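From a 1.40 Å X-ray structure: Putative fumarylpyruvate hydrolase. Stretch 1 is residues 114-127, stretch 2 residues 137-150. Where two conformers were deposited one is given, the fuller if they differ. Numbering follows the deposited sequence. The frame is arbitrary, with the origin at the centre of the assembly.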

ATOM      1  N   TYR B 114      14.607 -14.982  -3.739  1.00  8.46           N
ATOM      2  CA  TYR B 114      14.766 -13.921  -4.718  1.00  8.10           C
ATOM      3  C   TYR B 114      13.915 -14.159  -5.946  1.00  7.35           C
ATOM      4  O   TYR B 114      13.681 -15.305  -6.340  1.00 10.27           O
ATOM      5  CB  TYR B 114      16.230 -13.849  -5.180  1.00  8.78           C
ATOM      6  CG  TYR B 114      17.141 -13.434  -4.065  1.00  8.24           C
ATOM      7  CD1 TYR B 114      17.720 -14.395  -3.238  1.00  9.27           C
ATOM      8  CD2 TYR B 114      17.420 -12.084  -3.818  1.00  8.96           C
ATOM      9  CE1 TYR B 114      18.536 -14.043  -2.182  1.00  9.62           C
ATOM     10  CE2 TYR B 114      18.236 -11.707  -2.754  1.00  9.56           C
ATOM     11  CZ  TYR B 114      18.794 -12.686  -1.937  1.00  9.00           C
ATOM     12  OH  TYR B 114      19.613 -12.255  -0.906  1.00 10.53           O
ATOM     13  N   GLY B 115      13.545 -13.068  -6.612  1.00  8.04           N
ATOM     14  CA  GLY B 115      12.960 -13.137  -7.931  1.00  8.63           C
ATOM     15  C   GLY B 115      13.378 -11.928  -8.742  1.00  7.26           C
ATOM     16  O   GLY B 115      14.224 -11.126  -8.308  1.00  7.94           O
ATOM     17  N   VAL B 116      12.776 -11.796  -9.915  1.00  7.11           N
ATOM     18  CA  VAL B 116      13.063 -10.674 -10.815  1.00  7.53           C
ATOM     19  C   VAL B 116      11.730  -9.982 -11.074  1.00  8.12           C
ATOM     20  O   VAL B 116      10.714 -10.650 -11.287  1.00  9.74           O
ATOM     21  CB  VAL B 116      13.695 -11.155 -12.144  1.00  7.97           C
ATOM     22  CG1 VAL B 116      13.881  -9.997 -13.112  1.00  9.89           C
ATOM     23  CG2 VAL B 116      15.014 -11.852 -11.834  1.00  8.77           C
ATOM     24  N   GLY B 117      11.728  -8.658 -11.015  1.00  8.40           N
ATOM     25  CA  GLY B 117      10.489  -7.912 -11.152  1.00  9.33           C
ATOM     26  C   GLY B 117      10.632  -6.744 -12.092  1.00  7.91           C
ATOM     27  O   GLY B 117      11.757  -6.343 -12.456  1.00  8.63           O
ATOM     28  N   VAL B 118       9.492  -6.187 -12.482  1.00  7.38           N
ATOM     29  CA  VAL B 118       9.486  -4.914 -13.209  1.00  7.34           C
ATOM     30  C   VAL B 118       8.629  -3.950 -12.399  1.00  6.83           C
ATOM     31  O   VAL B 118       7.453  -4.206 -12.137  1.00  8.98           O
ATOM     32  CB  VAL B 118       8.924  -5.063 -14.641  1.00  7.79           C
ATOM     33  CG1 VAL B 118       9.069  -3.738 -15.388  1.00 10.95           C
ATOM     34  CG2 VAL B 118       9.638  -6.190 -15.385  1.00  9.04           C
ATOM     35  N   ASP B 119       9.235  -2.849 -11.963  1.00  8.11           N
ATOM     36  CA  ASP B 119       8.484  -1.744 -11.383  1.00  8.23           C
ATOM     37  C   ASP B 119       7.879  -0.994 -12.569  1.00  8.52           C
ATOM     38  O   ASP B 119       8.600  -0.378 -13.359  1.00 11.38           O
ATOM     39  CB  ASP B 119       9.444  -0.882 -10.557  1.00 10.47           C
ATOM     40  CG  ASP B 119       8.827   0.430 -10.073  1.00 11.80           C
ATOM     41  OD1 ASP B 119       7.595   0.568 -10.086  1.00 12.90           O
ATOM     42  OD2 ASP B 119       9.600   1.334  -9.680  1.00 14.32           O
ATOM     43  N   LEU B 120       6.575  -1.108 -12.740  1.00  8.72           N
ATOM     44  CA  LEU B 120       5.874  -0.331 -13.767  1.00  8.68           C
ATOM     45  C   LEU B 120       5.351   0.978 -13.199  1.00  8.39           C
ATOM     46  O   LEU B 120       4.861   1.002 -12.077  1.00  9.18           O
ATOM     47  CB  LEU B 120       4.725  -1.153 -14.374  1.00  8.76           C
ATOM     48  CG  LEU B 120       5.155  -2.420 -15.128  1.00  7.99           C
ATOM     49  CD1 LEU B 120       3.939  -3.229 -15.543  1.00  9.44           C
ATOM     50  CD2 LEU B 120       5.973  -2.048 -16.359  1.00  9.36           C
ATOM     51  N   THR B 121       5.418   2.029 -14.012  1.00  8.59           N
ATOM     52  CA  THR B 121       5.044   3.370 -13.575  1.00  9.25           C
ATOM     53  C   THR B 121       4.154   4.062 -14.583  1.00  8.87           C
ATOM     54  O   THR B 121       4.444   4.044 -15.777  1.00  8.96           O
ATOM     55  CB  THR B 121       6.288   4.269 -13.427  1.00 10.38           C
ATOM     56  OG1 THR B 121       7.250   3.594 -12.631  1.00 11.69           O
ATOM     57  CG2 THR B 121       5.955   5.621 -12.757  1.00 11.55           C
ATOM     58  N   ARG B 122       3.097   4.710 -14.102  1.00  8.76           N
ATOM     59  CA  ARG B 122       2.337   5.646 -14.955  1.00  8.99           C
ATOM     60  C   ARG B 122       3.111   6.960 -14.852  1.00  9.42           C
ATOM     61  O   ARG B 122       2.903   7.747 -13.925  1.00 10.25           O
ATOM     62  CB  ARG B 122       0.884   5.734 -14.494  1.00  8.63           C
ATOM     63  CG  ARG B 122       0.147   4.411 -14.725  1.00  9.18           C
ATOM     64  CD  ARG B 122      -1.360   4.533 -14.510  1.00  9.83           C
ATOM     65  NE  ARG B 122      -1.759   4.651 -13.107  1.00  8.13           N
ATOM     66  CZ  ARG B 122      -3.004   4.505 -12.657  1.00  7.85           C
ATOM     67  NH1 ARG B 122      -3.992   4.123 -13.472  1.00  8.67           N
ATOM     68  NH2 ARG B 122      -3.244   4.673 -11.357  1.00  9.07           N
ATOM     69  N   ARG B 123       4.063   7.155 -15.770  1.00  9.70           N
ATOM     70  CA  ARG B 123       5.090   8.202 -15.640  1.00 10.36           C
ATOM     71  C   ARG B 123       4.501   9.597 -15.802  1.00 10.32           C
ATOM     72  O   ARG B 123       4.972  10.541 -15.177  1.00 11.38           O
ATOM     73  CB  ARG B 123       6.222   7.936 -16.639  1.00 11.81           C
ATOM     74  N   ASP B 124       3.486   9.726 -16.647  1.00 10.49           N
ATOM     75  CA  ASP B 124       2.769  10.990 -16.754  1.00 11.26           C
ATOM     76  C   ASP B 124       2.130  11.400 -15.427  1.00 11.05           C
ATOM     77  O   ASP B 124       2.269  12.554 -14.994  1.00 13.06           O
ATOM     78  CB  ASP B 124       1.760  11.002 -17.915  1.00 12.58           C
ATOM     79  CG  ASP B 124       0.928   9.737 -18.044  1.00 12.55           C
ATOM     80  OD1 ASP B 124       0.948   8.844 -17.163  1.00 11.97           O
ATOM     81  OD2 ASP B 124       0.203   9.661 -19.062  1.00 16.43           O
ATOM     82  N   LEU B 125       1.456  10.466 -14.760  1.00 10.48           N
ATOM     83  CA  LEU B 125       0.911  10.749 -13.433  1.00 10.98           C
ATOM     84  C   LEU B 125       2.026  11.042 -12.451  1.00 10.68           C
ATOM     85  O   LEU B 125       1.874  11.917 -11.590  1.00 11.74           O
ATOM     86  CB  LEU B 125       0.038   9.602 -12.935  1.00 11.14           C
ATOM     87  CG  LEU B 125      -1.180   9.265 -13.787  1.00 11.43           C
ATOM     88  CD1 LEU B 125      -2.023   8.159 -13.162  1.00 12.79           C
ATOM     89  CD2 LEU B 125      -2.019  10.515 -14.075  1.00 15.68           C
ATOM     90  N   GLN B 126       3.148  10.332 -12.564  1.00 10.78           N
ATOM     91  CA  GLN B 126       4.270  10.632 -11.670  1.00 10.94           C
ATOM     92  C   GLN B 126       4.808  12.046 -11.834  1.00 11.31           C
ATOM     93  O   GLN B 126       5.100  12.731 -10.835  1.00 11.88           O
ATOM     94  CB  GLN B 126       5.425   9.641 -11.830  1.00 12.05           C
ATOM     95  CG  GLN B 126       6.435   9.756 -10.689  1.00 13.78           C
ATOM     96  CD  GLN B 126       7.649   8.911 -10.915  1.00 13.07           C
ATOM     97  OE1 GLN B 126       8.005   8.627 -12.055  1.00 18.17           O
ATOM     98  NE2 GLN B 126       8.295   8.501  -9.829  1.00 15.88           N
ATOM     99  N   ALA B 127       4.942  12.502 -13.076  1.00 11.80           N
ATOM    100  CA  ALA B 127       5.485  13.840 -13.279  1.00 12.82           C
ATOM    101  C   ALA B 127       4.546  14.895 -12.673  1.00 13.45           C
ATOM    102  O   ALA B 127       5.015  15.871 -12.084  1.00 16.48           O
ATOM    103  CB  ALA B 127       5.731  14.085 -14.760  1.00 15.42           C
ATOM    104  N   ASP B 137       1.115   7.310  -5.292  1.00  9.13           N
ATOM    105  CA  ASP B 137       0.381   6.045  -5.340  1.00  8.04           C
ATOM    106  C   ASP B 137      -0.286   5.771  -6.674  1.00  8.24           C
ATOM    107  O   ASP B 137      -0.244   4.646  -7.161  1.00  9.06           O
ATOM    108  CB  ASP B 137      -0.683   5.982  -4.226  1.00  9.67           C
ATOM    109  CG  ASP B 137      -0.127   6.328  -2.830  1.00 13.17           C
ATOM    110  OD1 ASP B 137       0.289   7.469  -2.615  1.00 16.72           O
ATOM    111  OD2 ASP B 137      -0.131   5.452  -1.951  1.00 17.99           O
ATOM    112  N   TRP B 138      -0.923   6.777  -7.269  1.00  9.16           N
ATOM    113  CA  TRP B 138      -1.483   6.571  -8.591  1.00  8.84           C
ATOM    114  C   TRP B 138      -0.396   6.199  -9.619  1.00  9.07           C
ATOM    115  O   TRP B 138      -0.642   5.388 -10.510  1.00  9.77           O
ATOM    116  CB  TRP B 138      -2.265   7.803  -9.031  1.00  9.52           C
ATOM    117  CG  TRP B 138      -3.745   7.838  -8.688  1.00 11.08           C
ATOM    118  CD1 TRP B 138      -4.667   8.620  -9.311  1.00 13.42           C
ATOM    119  CD2 TRP B 138      -4.472   7.095  -7.673  1.00 10.59           C
ATOM    120  NE1 TRP B 138      -5.908   8.415  -8.778  1.00 13.52           N
ATOM    121  CE2 TRP B 138      -5.827   7.483  -7.777  1.00 11.62           C
ATOM    122  CE3 TRP B 138      -4.122   6.133  -6.713  1.00 13.49           C
ATOM    123  CZ2 TRP B 138      -6.826   6.955  -6.948  1.00 13.32           C
ATOM    124  CZ3 TRP B 138      -5.136   5.592  -5.902  1.00 13.69           C
ATOM    125  CH2 TRP B 138      -6.457   6.017  -6.025  1.00 13.30           C
ATOM    126  N   ALA B 139       0.785   6.815  -9.493  1.00  9.10           N
ATOM    127  CA  ALA B 139       1.878   6.577 -10.426  1.00  7.97           C
ATOM    128  C   ALA B 139       2.489   5.176 -10.261  1.00  8.22           C
ATOM    129  O   ALA B 139       2.942   4.588 -11.245  1.00  9.33           O
ATOM    130  CB  ALA B 139       2.935   7.644 -10.298  1.00  9.79           C
ATOM    131  N   LYS B 140       2.523   4.667  -9.022  1.00  8.29           N
ATOM    132  CA  LYS B 140       3.366   3.524  -8.709  1.00  9.04           C
ATOM    133  C   LYS B 140       2.628   2.294  -8.205  1.00  9.31           C
ATOM    134  O   LYS B 140       3.203   1.195  -8.251  1.00  9.61           O
ATOM    135  CB  LYS B 140       4.374   3.918  -7.635  1.00  9.30           C
ATOM    136  CG  LYS B 140       5.573   4.729  -8.154  1.00  9.95           C
ATOM    137  CD  LYS B 140       6.464   3.946  -9.141  1.00 10.23           C
ATOM    138  CE  LYS B 140       7.806   4.669  -9.325  1.00 10.23           C
ATOM    139  NZ  LYS B 140       8.651   3.916 -10.281  1.00 12.67           N
ATOM    140  N   GLY B 141       1.401   2.470  -7.701  1.00  8.78           N
ATOM    141  CA  GLY B 141       0.703   1.399  -6.972  1.00  8.69           C
ATOM    142  C   GLY B 141      -0.579   0.923  -7.597  1.00  8.72           C
ATOM    143  O   GLY B 141      -1.496   0.441  -6.912  1.00 11.31           O
ATOM    144  N   PHE B 142      -0.630   1.030  -8.915  1.00  9.17           N
ATOM    145  CA  PHE B 142      -1.820   0.711  -9.695  1.00  8.48           C
ATOM    146  C   PHE B 142      -1.936  -0.801  -9.993  1.00  8.37           C
ATOM    147  O   PHE B 142      -1.086  -1.602  -9.560  1.00  8.15           O
ATOM    148  CB  PHE B 142      -1.834   1.575 -10.981  1.00  8.80           C
ATOM    149  CG  PHE B 142      -0.631   1.355 -11.855  1.00  8.22           C
ATOM    150  CD1 PHE B 142       0.560   2.084 -11.642  1.00  7.98           C
ATOM    151  CD2 PHE B 142      -0.661   0.376 -12.849  1.00  8.36           C
ATOM    152  CE1 PHE B 142       1.667   1.845 -12.440  1.00  8.47           C
ATOM    153  CE2 PHE B 142       0.460   0.125 -13.630  1.00  9.38           C
ATOM    154  CZ  PHE B 142       1.626   0.858 -13.431  1.00  8.54           C
ATOM    155  N   ASP B 143      -2.979  -1.212 -10.712  1.00  8.51           N
ATOM    156  CA  ASP B 143      -3.168  -2.647 -10.947  1.00  8.29           C
ATOM    157  C   ASP B 143      -2.059  -3.238 -11.785  1.00  7.58           C
ATOM    158  O   ASP B 143      -1.648  -2.628 -12.785  1.00  8.89           O
ATOM    159  CB  ASP B 143      -4.504  -2.915 -11.636  1.00  9.89           C
ATOM    160  CG  ASP B 143      -5.691  -2.544 -10.777  1.00 10.01           C
ATOM    161  OD1 ASP B 143      -5.552  -2.481  -9.530  1.00  9.51           O
ATOM    162  OD2 ASP B 143      -6.782  -2.328 -11.343  1.00  9.69           O
ATOM    163  N   ALA B 144      -1.590  -4.425 -11.402  1.00  7.95           N
ATOM    164  CA  ALA B 144      -0.563  -5.134 -12.188  1.00  8.50           C
ATOM    165  C   ALA B 144       0.676  -4.258 -12.384  1.00  7.80           C
ATOM    166  O   ALA B 144       1.380  -4.375 -13.403  1.00  9.95           O
ATOM    167  CB  ALA B 144      -1.105  -5.643 -13.540  1.00 10.16           C
ATOM    168  N   SER B 145       0.999  -3.450 -11.375  1.00  8.04           N
ATOM    169  CA  SER B 145       2.157  -2.564 -11.451  1.00  7.68           C
ATOM    170  C   SER B 145       3.468  -3.208 -11.000  1.00  7.94           C
ATOM    171  O   SER B 145       4.509  -2.571 -11.067  1.00  7.96           O
ATOM    172  CB  SER B 145       1.882  -1.291 -10.645  1.00  8.39           C
ATOM    173  OG  SER B 145       1.678  -1.588  -9.262  1.00  7.88           O
ATOM    174  N   GLY B 146       3.419  -4.464 -10.556  1.00  8.01           N
ATOM    175  CA  GLY B 146       4.644  -5.153 -10.142  1.00  8.68           C
ATOM    176  C   GLY B 146       4.706  -6.600 -10.601  1.00  8.16           C
ATOM    177  O   GLY B 146       4.662  -7.526  -9.772  1.00  9.41           O
ATOM    178  N   PRO B 147       4.845  -6.804 -11.933  1.00  7.47           N
ATOM    179  CA  PRO B 147       5.060  -8.180 -12.368  1.00  8.38           C
ATOM    180  C   PRO B 147       6.354  -8.760 -11.772  1.00  8.00           C
ATOM    181  O   PRO B 147       7.383  -8.082 -11.756  1.00  8.83           O
ATOM    182  CB  PRO B 147       5.183  -8.082 -13.910  1.00  9.72           C
ATOM    183  CG  PRO B 147       4.866  -6.689 -14.269  1.00 12.34           C
ATOM    184  CD  PRO B 147       4.806  -5.841 -13.052  1.00  8.77           C
ATOM    185  N   VAL B 148       6.290  -9.997 -11.275  1.00  7.94           N
ATOM    186  CA  VAL B 148       7.437 -10.676 -10.658  0.50  7.64           C
ATOM    187  C   VAL B 148       7.483 -12.116 -11.190  1.00  8.18           C
ATOM    188  O   VAL B 148       6.430 -12.753 -11.376  1.00 10.45           O
ATOM    189  CB  VAL B 148       7.348 -10.659  -9.094  0.50  7.52           C
ATOM    190  CG1 VAL B 148       8.535 -11.364  -8.436  0.50  5.90           C
ATOM    191  CG2 VAL B 148       7.246  -9.235  -8.546  0.50  8.89           C
ATOM    192  N   THR B 149       8.694 -12.644 -11.373  1.00  8.46           N
ATOM    193  CA  THR B 149       8.873 -14.047 -11.731  1.00  8.15           C
ATOM    194  C   THR B 149       8.548 -14.965 -10.568  1.00  7.80           C
ATOM    195  O   THR B 149       8.455 -14.533  -9.406  1.00  8.87           O
ATOM    196  CB  THR B 149      10.314 -14.334 -12.163  1.00  7.80           C
ATOM    197  OG1 THR B 149      11.212 -14.091 -11.064  1.00  7.97           O
ATOM    198  CG2 THR B 149      10.690 -13.487 -13.387  1.00  9.41           C
ATOM    199  N   ALA B 150       8.451 -16.263 -10.852  1.00  8.74           N
ATOM    200  CA  ALA B 150       8.529 -17.224  -9.785  1.00  9.30           C
ATOM    201  C   ALA B 150       9.791 -16.964  -8.936  1.00  9.31           C
ATOM    202  O   ALA B 150      10.857 -16.537  -9.452  1.00 11.98           O
ATOM    203  CB  ALA B 150       8.525 -18.632 -10.373  1.00 11.09           C
TER

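The two stretches meet as an extended strand zipped along a helix, a turn and a short antiparallel segment, with backbone hydrogen bonds at alternate residues from Val116 to Arg122 and charged and apolar side chains filling the seam. Strand 114-122 runs at 162° to residues 146-148, and a single bridge pairs Gly117 with Val148. Around it, Thr149 N donates to Val116 O (2.8 Å) and Val118 N to Pro147 O (2.9 Å), while the Thr149 side chain extends the pairing by accepting Val116 N at OG1 (3.0 Å). Farther along, Leu120 N bonds Ser145 O (3.0 Å), at the end of the type II turn Phe142-Ser145, and Arg122 N reaches Ala139 O (2.9 Å) in the helix.

The CA-to-CB bond of Lys140 points sideways, but the end of its chain comes nearer to the strand, where its ammonium NZ joins a charged and a neutral acceptor: a salt bridge with Asp119 OD2 (2.8 Å) and a hydrogen bond to Thr121 OG1 (2.8 Å). Arg122 spans the end of the helix and the turn after it: Trp138 O lies at the guanidinium edge, near its plane, and so accepts from both Arg122 NE and NH2 (2.9 and 2.8 Å), while Arg122 CG lies over the face of the Phe142 ring, 3.9 Å from the centroid, in a CH-pi contact. Leu120 adds apolar packing, CB against Phe142 CZ (3.8 Å) and CD1 against Pro147 CD (3.7 Å). Beyond the strand, Leu125 rests on the helix, its CD1 4.2 Å from Trp138 CB.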